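Local coordinates for protein pectate lyase 1 (Juniperus ashei, PDB 1PXZ) that cleaves pectate (polygalacturonate) by elimination, with low activity and a calcium cofactor, and is the major allergen of cedar pollen, at residues D23-F28 against N160-H165; L108-R111 against H115-L118; N266-P271 against K277-R282; W296-D301 against A307-S312. One frame throughout, in Å; residues are numbered along the deposited sequence.

Contact 1: D23-F28 against N160-H165; sequences DCAVGF and NAWIDH
Trp162 packs its indole against Ala25, and water 1 bridges the segments beside this pair. The bridge starts at Asn160: the water donates one hydrogen bond to Asn160 OD1 (2.7 Å) and another to Phe28 O (2.7 Å). It sits where the chain turns its corner at Asn160, leading into the strand, and ties a side-chain amide to a main-chain carbonyl of the 23-28 loop. Two residues on, Trp162 carries most of the direct contact. Its CG stands anti to the backbone N (chi1 -175°), which carries the indole away from its strand and lays it flat against the loop. The Ala25 methyl lies over the centre of one face, its bond to CA running more along the ring than at it: Ala25 CB is 3.6 Å from the centroid of the six-membered ring and 7° off the ring normal, a CH-pi contact. Cys24 C approaches the far end of the indole obliquely, 4.0 Å from Trp162 CH2, while Cys24 SG forms the disulfide with Cys7. Further along the strand, Asp164 CB covers the opposite face of the same ring, 3.5 Å above its plane and displaced toward the rim, so the indole is packed between a loop methyl and a methylene of its own strand. Trp162 NE1 is hydrogen-bonded to Ser188 OG of strand 185-195. The contact thus lays the disulfide-linked N-terminal loop on the outside of the parallel beta-helix: apolar packing against a buried aromatic face supplies the direct contact, and the water satisfies a carbonyl and an amide oxygen beside it.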
loop_
_atom_site.group_PDB
_atom_site.type_symbol
_atom_site.label_atom_id
_atom_site.label_comp_id
_atom_site.label_asym_id
_atom_site.label_seq_id
_atom_site.Cartn_x
_atom_site.Cartn_y
_atom_site.Cartn_z
ATOM N N ASP A 23 -14.295 5.778 8.445
ATOM C CA ASP A 23 -14.361 7.223 8.664
ATOM C C ASP A 23 -12.996 7.814 8.975
ATOM O O ASP A 23 -12.884 9.010 9.255
ATOM C CB ASP A 23 -15.274 7.565 9.849
ATOM C CG ASP A 23 -16.704 7.099 9.655
ATOM O OD1 ASP A 23 -17.122 6.971 8.490
ATOM O OD2 ASP A 23 -17.400 6.853 10.662
ATOM N N CYS A 24 -11.933 7.017 8.972
ATOM C CA CYS A 24 -10.703 7.457 9.631
ATOM C C CYS A 24 -9.501 7.558 8.716
ATOM O O CYS A 24 -8.382 7.785 9.213
ATOM C CB CYS A 24 -10.412 6.463 10.771
ATOM S SG CYS A 24 -11.729 6.481 12.036
ATOM N N ALA A 25 -9.693 7.411 7.417
ATOM C CA ALA A 25 -8.551 7.530 6.507
ATOM C C ALA A 25 -8.069 8.984 6.430
ATOM O O ALA A 25 -8.896 9.897 6.512
ATOM C CB ALA A 25 -8.925 7.018 5.121
ATOM N N VAL A 26 -6.770 9.169 6.275
ATOM C CA VAL A 26 -6.119 10.467 6.120
ATOM C C VAL A 26 -5.283 10.438 4.837
ATOM O O VAL A 26 -5.062 9.373 4.248
ATOM C CB VAL A 26 -5.238 10.911 7.303
ATOM C CG1 VAL A 26 -6.070 10.930 8.592
ATOM C CG2 VAL A 26 -4.016 10.033 7.502
ATOM N N GLY A 27 -4.833 11.617 4.380
ATOM C CA GLY A 27 -3.993 11.601 3.189
ATOM C C GLY A 27 -4.826 11.549 1.927
ATOM O O GLY A 27 -6.037 11.755 1.988
ATOM N N PHE A 28 -4.164 11.263 0.823
ATOM C CA PHE A 28 -4.846 11.324 -0.447
ATOM C C PHE A 28 -5.920 10.254 -0.605
ATOM O O PHE A 28 -6.813 10.433 -1.436
ATOM C CB PHE A 28 -3.822 11.217 -1.580
ATOM C CG PHE A 28 -2.926 12.449 -1.710
ATOM C CD1 PHE A 28 -3.485 13.689 -1.923
ATOM C CD2 PHE A 28 -1.556 12.313 -1.602
ATOM C CE1 PHE A 28 -2.692 14.825 -2.033
ATOM C CE2 PHE A 28 -0.756 13.448 -1.714
ATOM C CZ PHE A 28 -1.321 14.679 -1.928
ATOM N N ASN A 160 -9.029 6.285 -5.112
ATOM C CA ASN A 160 -9.677 6.214 -3.807
ATOM C C ASN A 160 -9.476 4.813 -3.247
ATOM O O ASN A 160 -10.414 4.028 -3.185
ATOM C CB ASN A 160 -11.173 6.541 -3.903
ATOM C CG ASN A 160 -11.370 8.011 -4.231
ATOM O OD1 ASN A 160 -10.656 8.850 -3.681
ATOM N ND2 ASN A 160 -12.309 8.312 -5.109
ATOM N N ALA A 161 -8.248 4.508 -2.846
ATOM C CA ALA A 161 -8.014 3.194 -2.248
ATOM C C ALA A 161 -7.156 3.350 -1.002
ATOM O O ALA A 161 -6.378 4.310 -0.913
ATOM C CB ALA A 161 -7.359 2.252 -3.250
ATOM N N TRP A 162 -7.312 2.434 -0.055
ATOM C CA TRP A 162 -6.639 2.560 1.236
ATOM C C TRP A 162 -6.091 1.179 1.604
ATOM O O TRP A 162 -6.891 0.257 1.749
ATOM C CB TRP A 162 -7.620 3.076 2.270
ATOM C CG TRP A 162 -7.092 3.381 3.632
ATOM C CD1 TRP A 162 -5.787 3.631 3.997
ATOM C CD2 TRP A 162 -7.872 3.477 4.824
ATOM N NE1 TRP A 162 -5.737 3.870 5.360
ATOM C CE2 TRP A 162 -7.003 3.779 5.885
ATOM C CE3 TRP A 162 -9.250 3.321 5.074
ATOM C CZ2 TRP A 162 -7.461 3.936 7.193
ATOM C CZ3 TRP A 162 -9.694 3.482 6.382
ATOM C CH2 TRP A 162 -8.815 3.783 7.421
ATOM N N ILE A 163 -4.778 1.106 1.717
ATOM C CA ILE A 163 -4.125 -0.155 2.123
ATOM C C ILE A 163 -3.594 0.037 3.536
ATOM O O ILE A 163 -2.633 0.797 3.695
ATOM C CB ILE A 163 -3.045 -0.486 1.097
ATOM C CG1 ILE A 163 -3.646 -0.647 -0.323
ATOM C CG2 ILE A 163 -2.216 -1.709 1.473
ATOM C CD1 ILE A 163 -2.504 -0.622 -1.327
ATOM N N ASP A 164 -4.201 -0.612 4.532
ATOM C CA ASP A 164 -3.974 -0.249 5.926
ATOM C C ASP A 164 -3.790 -1.442 6.850
ATOM O O ASP A 164 -4.596 -2.381 6.799
ATOM C CB ASP A 164 -5.194 0.559 6.409
ATOM C CG ASP A 164 -5.071 1.112 7.804
ATOM O OD1 ASP A 164 -4.221 1.994 8.083
ATOM O OD2 ASP A 164 -5.853 0.644 8.653
ATOM N N HIS A 165 -2.762 -1.371 7.701
ATOM C CA HIS A 165 -2.522 -2.402 8.701
ATOM C C HIS A 165 -2.396 -3.796 8.100
ATOM O O HIS A 165 -2.849 -4.760 8.735
ATOM C CB HIS A 165 -3.662 -2.377 9.735
ATOM C CG HIS A 165 -3.426 -1.418 10.880
ATOM N ND1 HIS A 165 -2.430 -1.589 11.807
ATOM C CD2 HIS A 165 -4.053 -0.276 11.242
ATOM C CE1 HIS A 165 -2.452 -0.605 12.699
ATOM N NE2 HIS A 165 -3.441 0.225 12.378
HETATM O O HOH W 1 -9.414 9.613 -1.417
#

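Contact 2: L108-R111 against H115-L118; sequences LFMR and HVIL
Strands 108-111 and 115-118 run almost antiparallel, at 165° between their N-to-C directions, yet their axes come no nearer than 10.1 Å. That separation is twice the spacing of paired strands, and no hydrogen bond crosses it: the two belong to different sheets that face each other, with Met110 opposite Val116 and Leu108 opposite Leu118. Leu108, Met110, Val116 and Leu118 all send their CB atoms toward the other strand. Leu108 and Leu118 reach tip to tip, CD1 of Leu108 lying 4.0 Å from CD1 of Leu118. Met110 spans two partners because its chain bends at the thioether (chi3 -77°). The sulfur lies obliquely across Val116, with Met110 SD 3.6 Å from Val116 CG1, the branch that stands anti to its backbone N. Beyond the bend the methyl group heads for the other neighbour, Met110 CE ending 3.8 Å from Leu118 CD1. This one methyl of Leu118 therefore receives both Leu108 and Met110. Outside the pair, Met110 also touches Ile153 and Met155 of the adjacent strand 153-156, and Leu118 touches Ile92 of strand 90-93. In a parallel beta-helix the interior between the sheets is filled by such inward side chains, stacked from coil to coil. With aliphatic carbon and a thioether alone crossing here, the two sheets are joined by dispersion and by exclusion of water, and direction-specific bonding is left to the neighbours within each sheet.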
loop_
_atom_site.group_PDB
_atom_site.type_symbol
_atom_site.label_atom_id
_atom_site.label_comp_id
_atom_site.label_asym_id
_atom_site.label_seq_id
_atom_site.Cartn_x
_atom_site.Cartn_y
_atom_site.Cartn_z
ATOM N N LEU A 108 -3.713 -10.158 -4.858
ATOM C CA LEU A 108 -4.820 -9.225 -5.034
ATOM C C LEU A 108 -4.569 -8.171 -6.108
ATOM O O LEU A 108 -3.482 -7.584 -6.188
ATOM C CB LEU A 108 -5.120 -8.460 -3.735
ATOM C CG LEU A 108 -5.427 -9.342 -2.510
ATOM C CD1 LEU A 108 -5.657 -8.472 -1.286
ATOM C CD2 LEU A 108 -6.604 -10.258 -2.807
ATOM N N PHE A 109 -5.615 -7.974 -6.906
ATOM C CA PHE A 109 -5.558 -7.119 -8.074
ATOM C C PHE A 109 -6.762 -6.186 -8.098
ATOM O O PHE A 109 -7.881 -6.573 -7.799
ATOM C CB PHE A 109 -5.530 -7.941 -9.377
ATOM C CG PHE A 109 -4.236 -8.717 -9.588
ATOM C CD1 PHE A 109 -3.953 -9.862 -8.856
ATOM C CD2 PHE A 109 -3.312 -8.287 -10.523
ATOM C CE1 PHE A 109 -2.779 -10.581 -9.007
ATOM C CE2 PHE A 109 -2.129 -8.989 -10.688
ATOM C CZ PHE A 109 -1.872 -10.122 -9.949
ATOM N N MET A 110 -6.507 -4.936 -8.463
ATOM C CA MET A 110 -7.598 -3.980 -8.655
ATOM C C MET A 110 -7.372 -3.259 -9.980
ATOM O O MET A 110 -6.264 -2.744 -10.215
ATOM C CB MET A 110 -7.660 -2.990 -7.495
ATOM C CG MET A 110 -8.195 -3.604 -6.195
ATOM S SD MET A 110 -7.476 -2.741 -4.785
ATOM C CE MET A 110 -5.825 -3.477 -4.800
ATOM N N ARG A 111 -8.390 -3.244 -10.839
ATOM C CA ARG A 111 -8.168 -2.600 -12.142
ATOM C C ARG A 111 -9.399 -1.790 -12.530
ATOM O O ARG A 111 -10.514 -2.303 -12.603
ATOM C CB ARG A 111 -7.831 -3.625 -13.218
ATOM C CG ARG A 111 -7.612 -3.010 -14.592
ATOM C CD ARG A 111 -8.190 -3.919 -15.670
ATOM N NE ARG A 111 -7.568 -5.233 -15.662
ATOM C CZ ARG A 111 -8.107 -6.357 -16.118
ATOM N NH1 ARG A 111 -9.326 -6.342 -16.643
ATOM N NH2 ARG A 111 -7.425 -7.494 -16.049
ATOM N N HIS A 115 -12.725 3.005 -4.484
ATOM C CA HIS A 115 -13.284 2.761 -3.156
ATOM C C HIS A 115 -13.084 1.319 -2.690
ATOM O O HIS A 115 -14.041 0.572 -2.468
ATOM C CB HIS A 115 -14.780 3.151 -3.087
ATOM C CG HIS A 115 -14.939 4.632 -3.309
ATOM N ND1 HIS A 115 -14.659 5.566 -2.338
ATOM C CD2 HIS A 115 -15.317 5.331 -4.405
ATOM C CE1 HIS A 115 -14.872 6.784 -2.817
ATOM N NE2 HIS A 115 -15.273 6.666 -4.071
ATOM N N VAL A 116 -11.805 0.980 -2.523
ATOM C CA VAL A 116 -11.382 -0.318 -1.996
ATOM C C VAL A 116 -10.488 -0.108 -0.768
ATOM O O VAL A 116 -9.490 0.620 -0.872
ATOM C CB VAL A 116 -10.620 -1.159 -3.025
ATOM C CG1 VAL A 116 -10.078 -2.432 -2.364
ATOM C CG2 VAL A 116 -11.480 -1.505 -4.230
ATOM N N ILE A 117 -10.863 -0.740 0.344
ATOM C CA ILE A 117 -10.094 -0.786 1.571
ATOM C C ILE A 117 -9.568 -2.210 1.792
ATOM O O ILE A 117 -10.344 -3.163 1.818
ATOM C CB ILE A 117 -10.905 -0.357 2.804
ATOM C CG1 ILE A 117 -11.405 1.103 2.717
ATOM C CG2 ILE A 117 -10.130 -0.572 4.090
ATOM C CD1 ILE A 117 -12.384 1.435 3.834
ATOM N N LEU A 118 -8.251 -2.335 1.950
ATOM C CA LEU A 118 -7.676 -3.647 2.270
ATOM C C LEU A 118 -7.046 -3.498 3.646
ATOM O O LEU A 118 -6.128 -2.697 3.771
ATOM C CB LEU A 118 -6.649 -4.099 1.258
ATOM C CG LEU A 118 -7.125 -4.208 -0.194
ATOM C CD1 LEU A 118 -5.950 -4.466 -1.116
ATOM C CD2 LEU A 118 -8.183 -5.309 -0.332
#

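Contact 3: N266-P271 against K277-R282; sequences NSFTAP and KEVTKR
Val279 straddles the flat side of Phe268, the two side chains crossing at about a right angle, and each methyl takes a different part of the aromatic group. CG1 lies over the face toward the rim: Val279 CG1 is 3.8 Å from the centroid of the Phe268 ring and 22° off its normal, a CH-pi contact, with Phe268 CE1 its nearest atom at 3.6 Å. CG2 covers the root of the ring, Val279 CG2 being 3.6 Å from Phe268 CG. The valine reaches both places because CG1 stands anti to its backbone N (chi1 163°) and CG2 anti to the carbonyl carbon. At the other end of the contact Lys277 begins by pointing away from strand 267-269 and then folds back, bent at chi2 and extended beyond it. Its aliphatic part runs over Ala270, with Lys277 CD 3.8 Å from Ala270 CB, before the ammonium group arrives at Pro271. There Lys277 NZ donates a 2.8 Å hydrogen bond to Pro271 O, approaching in the carbonyl plane with a C=O...N angle of 145°. Beside this, Thr280 OG1 donates to Glu278 OE2 at 2.6 Å, using the anti lone pair of the carboxylate, which links the residues flanking Val279. The contact closes the loop between strands 267-269 and 280-282, which belong to different sheets of the beta-helix near its C-terminal end. Val279 on Phe268 supplies the apolar part of the contact, while the ammonium group of Lys277 is shared by Pro271 O of this loop and Asn305 O of a later one, which would probably favour the charged form.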
loop_
_atom_site.group_PDB
_atom_site.type_symbol
_atom_site.label_atom_id
_atom_site.label_comp_id
_atom_site.label_asym_id
_atom_site.label_seq_id
_atom_site.Cartn_x
_atom_site.Cartn_y
_atom_site.Cartn_z
ATOM N N ASN A 266 10.083 10.997 9.043
ATOM C CA ASN A 266 10.485 9.588 8.978
ATOM C C ASN A 266 11.668 9.314 9.892
ATOM O O ASN A 266 12.383 10.261 10.243
ATOM C CB ASN A 266 10.845 9.237 7.528
ATOM C CG ASN A 266 9.622 9.376 6.636
ATOM O OD1 ASN A 266 8.642 8.655 6.861
ATOM N ND2 ASN A 266 9.674 10.263 5.657
ATOM N N SER A 267 11.895 8.060 10.265
ATOM C CA SER A 267 13.103 7.724 11.024
ATOM C C SER A 267 13.874 6.682 10.212
ATOM O O SER A 267 13.342 5.617 9.875
ATOM C CB SER A 267 12.761 7.217 12.413
ATOM O OG SER A 267 13.924 6.736 13.093
ATOM N N PHE A 268 15.119 7.005 9.862
ATOM C CA PHE A 268 15.892 6.157 8.967
ATOM C C PHE A 268 17.108 5.614 9.716
ATOM O O PHE A 268 17.921 6.425 10.176
ATOM C CB PHE A 268 16.350 6.934 7.737
ATOM C CG PHE A 268 15.324 7.621 6.858
ATOM C CD1 PHE A 268 14.557 6.899 5.946
ATOM C CD2 PHE A 268 15.126 9.000 6.942
ATOM C CE1 PHE A 268 13.633 7.568 5.151
ATOM C CE2 PHE A 268 14.210 9.666 6.144
ATOM C CZ PHE A 268 13.456 8.945 5.222
ATOM N N THR A 269 17.226 4.303 9.837
ATOM C CA THR A 269 18.416 3.674 10.431
ATOM C C THR A 269 19.232 3.029 9.328
ATOM O O THR A 269 18.805 2.056 8.697
ATOM C CB THR A 269 18.006 2.652 11.508
ATOM O OG1 THR A 269 17.301 3.343 12.544
ATOM C CG2 THR A 269 19.248 2.008 12.114
ATOM N N ALA A 270 20.411 3.544 9.001
ATOM C CA ALA A 270 21.233 3.056 7.897
ATOM C C ALA A 270 21.925 1.729 8.207
ATOM O O ALA A 270 22.188 1.424 9.371
ATOM C CB ALA A 270 22.335 4.056 7.494
ATOM N N PRO A 271 22.210 0.949 7.162
ATOM C CA PRO A 271 23.048 -0.246 7.344
ATOM C C PRO A 271 24.464 0.210 7.700
ATOM O O PRO A 271 24.742 1.412 7.696
ATOM C CB PRO A 271 23.098 -0.924 5.989
ATOM C CG PRO A 271 22.243 -0.134 5.082
ATOM C CD PRO A 271 21.780 1.118 5.778
ATOM N N LYS A 277 24.707 4.269 3.059
ATOM C CA LYS A 277 24.239 5.223 4.051
ATOM C C LYS A 277 23.182 6.170 3.495
ATOM O O LYS A 277 22.370 6.702 4.253
ATOM C CB LYS A 277 25.424 6.093 4.548
ATOM C CG LYS A 277 26.482 5.266 5.288
ATOM C CD LYS A 277 25.961 4.671 6.586
ATOM C CE LYS A 277 27.069 4.025 7.425
ATOM N NZ LYS A 277 26.490 3.332 8.624
ATOM N N GLU A 278 23.186 6.385 2.186
ATOM C CA GLU A 278 22.277 7.359 1.593
ATOM C C GLU A 278 20.847 6.806 1.511
ATOM O O GLU A 278 20.616 5.718 0.991
ATOM C CB GLU A 278 22.710 7.803 0.183
ATOM C CG GLU A 278 21.886 9.039 -0.197
ATOM C CD GLU A 278 22.196 9.572 -1.573
ATOM O OE1 GLU A 278 23.290 9.249 -2.083
ATOM O OE2 GLU A 278 21.346 10.312 -2.136
ATOM N N VAL A 279 19.905 7.573 2.043
ATOM C CA VAL A 279 18.508 7.126 2.070
ATOM C C VAL A 279 17.942 7.140 0.655
ATOM O O VAL A 279 17.212 6.225 0.264
ATOM C CB VAL A 279 17.685 8.070 2.954
ATOM C CG1 VAL A 279 16.180 7.912 2.698
ATOM C CG2 VAL A 279 18.021 7.885 4.435
ATOM N N THR A 280 18.272 8.191 -0.088
ATOM C CA THR A 280 17.795 8.519 -1.416
ATOM C C THR A 280 18.610 7.926 -2.556
ATOM O O THR A 280 19.823 7.715 -2.497
ATOM C CB THR A 280 17.840 10.057 -1.659
ATOM O OG1 THR A 280 19.038 10.585 -1.052
ATOM C CG2 THR A 280 16.665 10.752 -0.997
ATOM N N LYS A 281 17.906 7.669 -3.658
ATOM C CA LYS A 281 18.538 7.246 -4.885
ATOM C C LYS A 281 17.784 7.776 -6.108
ATOM O O LYS A 281 16.625 7.435 -6.312
ATOM C CB LYS A 281 18.644 5.715 -5.003
ATOM C CG LYS A 281 19.592 5.345 -6.154
ATOM C CD LYS A 281 20.011 3.881 -6.051
ATOM C CE LYS A 281 20.662 3.437 -7.359
ATOM N NZ LYS A 281 19.856 2.391 -8.054
ATOM N N ARG A 282 18.459 8.607 -6.904
ATOM C CA ARG A 282 17.910 9.090 -8.158
ATOM C C ARG A 282 18.332 8.185 -9.303
ATOM O O ARG A 282 19.502 7.854 -9.480
ATOM C CB ARG A 282 18.383 10.508 -8.496
ATOM C CG ARG A 282 17.603 11.594 -7.775
ATOM C CD ARG A 282 18.524 12.239 -6.744
ATOM N NE ARG A 282 17.917 13.464 -6.204
ATOM C CZ ARG A 282 17.972 13.692 -4.891
ATOM N NH1 ARG A 282 18.583 12.801 -4.105
ATOM N NH2 ARG A 282 17.419 14.796 -4.435
#

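Contact 4: W296-D301 against A307-S312; sequences WRSTRD and AYFVSS
Trp296 and Ser312 are joined by two backbone hydrogen bonds, making them a hydrogen-bonded antiparallel pair in a single bridge. Ser312 N donates to Trp296 O at 2.9 Å, nearly straight (167° at the hydrogen). The return bond, Trp296 N to Ser312 O at 2.9 Å, is more bent (139°), its donor standing above the carbonyl plane. Ser311 CA adds a CA-H...O contact to Trp296 O at 3.3 Å. Farther along, Ser298 CB lies over one face of the Phe309 ring, 3.7 Å from its centroid and offset toward the rim, a CH-pi contact. Trp296 O meets the edge of that ring, near its plane. With CG anti to the backbone N (chi1 -173°), Phe309 swings its ring in against the strand. Water 2 fills out the meeting at its rim, accepting from Ser298 N at 3.0 Å and hydrogen-bonded to Ser311 OG.

Strand 296-299 pairs in parallel with strand 260-264 and so continues the stacking of the parallel beta-helix toward its C-terminal end. After strand 302-304 the chain comes back along it as the irregular segment 307-312. Residues 296-306, within which the first segment falls, form an IgE-binding region. Ser298 is itself positioned by Asp301: Ser298 OG donates to Asp301 OD2 at 2.6 Å, and the same carboxylate takes further bonds from Ser263 OG and Asn266 N. At the Trp296 end of the contact, Ser312 OG is held by Trp294 O and Arg282 NH2, while Trp296 NE1 donates to Pro259 O, fixing the indole against the preceding coil.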
loop_
_atom_site.group_PDB
_atom_site.type_symbol
_atom_site.label_atom_id
_atom_site.label_comp_id
_atom_site.label_asym_id
_atom_site.label_seq_id
_atom_site.Cartn_x
_atom_site.Cartn_y
_atom_site.Cartn_z
ATOM N N TRP A 296 12.692 17.006 -4.135
ATOM C CA TRP A 296 12.766 15.949 -3.133
ATOM C C TRP A 296 13.121 16.586 -1.800
ATOM O O TRP A 296 14.265 16.988 -1.590
ATOM C CB TRP A 296 13.792 14.881 -3.500
ATOM C CG TRP A 296 13.446 14.026 -4.679
ATOM C CD1 TRP A 296 12.573 14.264 -5.690
ATOM C CD2 TRP A 296 14.018 12.731 -4.960
ATOM N NE1 TRP A 296 12.548 13.228 -6.578
ATOM C CE2 TRP A 296 13.434 12.270 -6.144
ATOM C CE3 TRP A 296 14.968 11.929 -4.307
ATOM C CZ2 TRP A 296 13.762 11.035 -6.705
ATOM C CZ3 TRP A 296 15.298 10.695 -4.863
ATOM C CH2 TRP A 296 14.686 10.265 -6.058
ATOM N N ARG A 297 12.152 16.684 -0.898
ATOM C CA ARG A 297 12.358 17.382 0.356
ATOM C C ARG A 297 12.364 16.459 1.578
ATOM O O ARG A 297 11.630 15.463 1.617
ATOM C CB ARG A 297 11.266 18.428 0.581
ATOM C CG ARG A 297 10.940 19.283 -0.628
ATOM C CD ARG A 297 10.451 20.654 -0.161
ATOM N NE ARG A 297 9.163 20.581 0.522
ATOM C CZ ARG A 297 8.024 20.905 -0.088
ATOM N NH1 ARG A 297 8.086 21.302 -1.356
ATOM N NH2 ARG A 297 6.861 20.832 0.550
ATOM N N SER A 298 13.208 16.820 2.541
ATOM C CA SER A 298 13.268 16.122 3.826
ATOM C C SER A 298 12.981 17.114 4.948
ATOM O O SER A 298 13.742 18.076 5.121
ATOM C CB SER A 298 14.631 15.454 4.011
ATOM O OG SER A 298 14.831 15.038 5.349
ATOM N N THR A 299 11.903 16.916 5.699
ATOM C CA THR A 299 11.502 17.798 6.781
ATOM C C THR A 299 11.341 17.081 8.106
ATOM O O THR A 299 10.499 16.171 8.165
ATOM C CB THR A 299 10.135 18.446 6.436
ATOM O OG1 THR A 299 10.245 19.039 5.123
ATOM C CG2 THR A 299 9.770 19.533 7.425
ATOM N N ARG A 300 12.063 17.453 9.144
ATOM C CA ARG A 300 11.987 16.872 10.484
ATOM C C ARG A 300 12.152 15.354 10.491
ATOM O O ARG A 300 11.600 14.667 11.345
ATOM C CB ARG A 300 10.666 17.273 11.166
ATOM C CG ARG A 300 10.547 18.807 11.209
ATOM C CD ARG A 300 9.300 19.290 11.914
ATOM N NE ARG A 300 8.112 19.015 11.102
ATOM C CZ ARG A 300 7.045 18.351 11.530
ATOM N NH1 ARG A 300 6.989 17.886 12.767
ATOM N NH2 ARG A 300 6.025 18.157 10.701
ATOM N N ASP A 301 12.913 14.850 9.539
ATOM C CA ASP A 301 13.308 13.433 9.511
ATOM C C ASP A 301 14.322 13.179 10.607
ATOM O O ASP A 301 15.008 14.089 11.068
ATOM C CB ASP A 301 13.877 13.069 8.146
ATOM C CG ASP A 301 12.843 12.904 7.039
ATOM O OD1 ASP A 301 11.679 12.541 7.343
ATOM O OD2 ASP A 301 13.179 13.122 5.845
ATOM N N ALA A 307 22.845 7.562 8.479
ATOM C CA ALA A 307 21.915 7.791 7.376
ATOM C C ALA A 307 21.863 9.262 6.975
ATOM O O ALA A 307 21.929 10.111 7.863
ATOM C CB ALA A 307 20.509 7.362 7.805
ATOM N N TYR A 308 21.686 9.542 5.691
ATOM C CA TYR A 308 21.406 10.909 5.271
ATOM C C TYR A 308 20.543 10.930 4.018
ATOM O O TYR A 308 20.529 9.980 3.221
ATOM C CB TYR A 308 22.721 11.683 5.016
ATOM C CG TYR A 308 23.615 11.029 3.987
ATOM C CD1 TYR A 308 24.563 10.075 4.379
ATOM C CD2 TYR A 308 23.515 11.351 2.653
ATOM C CE1 TYR A 308 25.350 9.505 3.400
ATOM C CE2 TYR A 308 24.311 10.783 1.673
ATOM C CZ TYR A 308 25.233 9.848 2.074
ATOM O OH TYR A 308 26.028 9.257 1.117
ATOM N N PHE A 309 19.834 12.046 3.864
ATOM C CA PHE A 309 18.925 12.262 2.736
ATOM C C PHE A 309 19.483 13.374 1.868
ATOM O O PHE A 309 19.752 14.458 2.385
ATOM C CB PHE A 309 17.553 12.626 3.294
ATOM C CG PHE A 309 16.382 12.750 2.347
ATOM C CD1 PHE A 309 16.254 13.757 1.412
ATOM C CD2 PHE A 309 15.368 11.797 2.442
ATOM C CE1 PHE A 309 15.168 13.846 0.562
ATOM C CE2 PHE A 309 14.274 11.874 1.601
ATOM C CZ PHE A 309 14.156 12.892 0.672
ATOM N N VAL A 310 19.631 13.144 0.575
ATOM C CA VAL A 310 20.107 14.216 -0.309
ATOM C C VAL A 310 18.884 14.899 -0.911
ATOM O O VAL A 310 18.169 14.353 -1.756
ATOM C CB VAL A 310 21.042 13.646 -1.372
ATOM C CG1 VAL A 310 21.450 14.723 -2.365
ATOM C CG2 VAL A 310 22.288 13.055 -0.711
ATOM N N SER A 311 18.647 16.106 -0.418
ATOM C CA SER A 311 17.523 16.937 -0.834
ATOM C C SER A 311 17.755 17.643 -2.157
ATOM O O SER A 311 18.909 17.861 -2.562
ATOM C CB SER A 311 17.303 18.026 0.245
ATOM O OG SER A 311 16.414 17.466 1.201
ATOM N N SER A 312 16.677 18.021 -2.830
ATOM C CA SER A 312 16.788 18.880 -4.019
ATOM C C SER A 312 15.515 19.728 -4.101
ATOM O O SER A 312 14.438 19.302 -3.662
ATOM C CB SER A 312 17.050 18.105 -5.304
ATOM O OG SER A 312 16.111 17.059 -5.522
HETATM O O HOH W 2 14.479 19.468 2.130
#

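From the N terminus, the 23-28 loop is the first partner to appear, and contact 1 closes the longest of the loops by joining it to strand 161-164, 132 residues later. Contact 2 falls within that span, a short closure between facing sheets of the beta-helix; its strand 114-119 pairs directly with 161-164, Trp162 O lying 2.9 Å from Leu118 N. Contacts 3 and 4 follow in series and cross nothing. Contact 3 closes the loop between strands 267-269 and 280-282, contact 4 the one from strand 296-299 through 302-304 to residues 307-312. Both lie toward the C-terminal end of the helix, about 25 Å or more between centres from the first two, and touch each other, Val279 N being 2.8 Å from Tyr308 O.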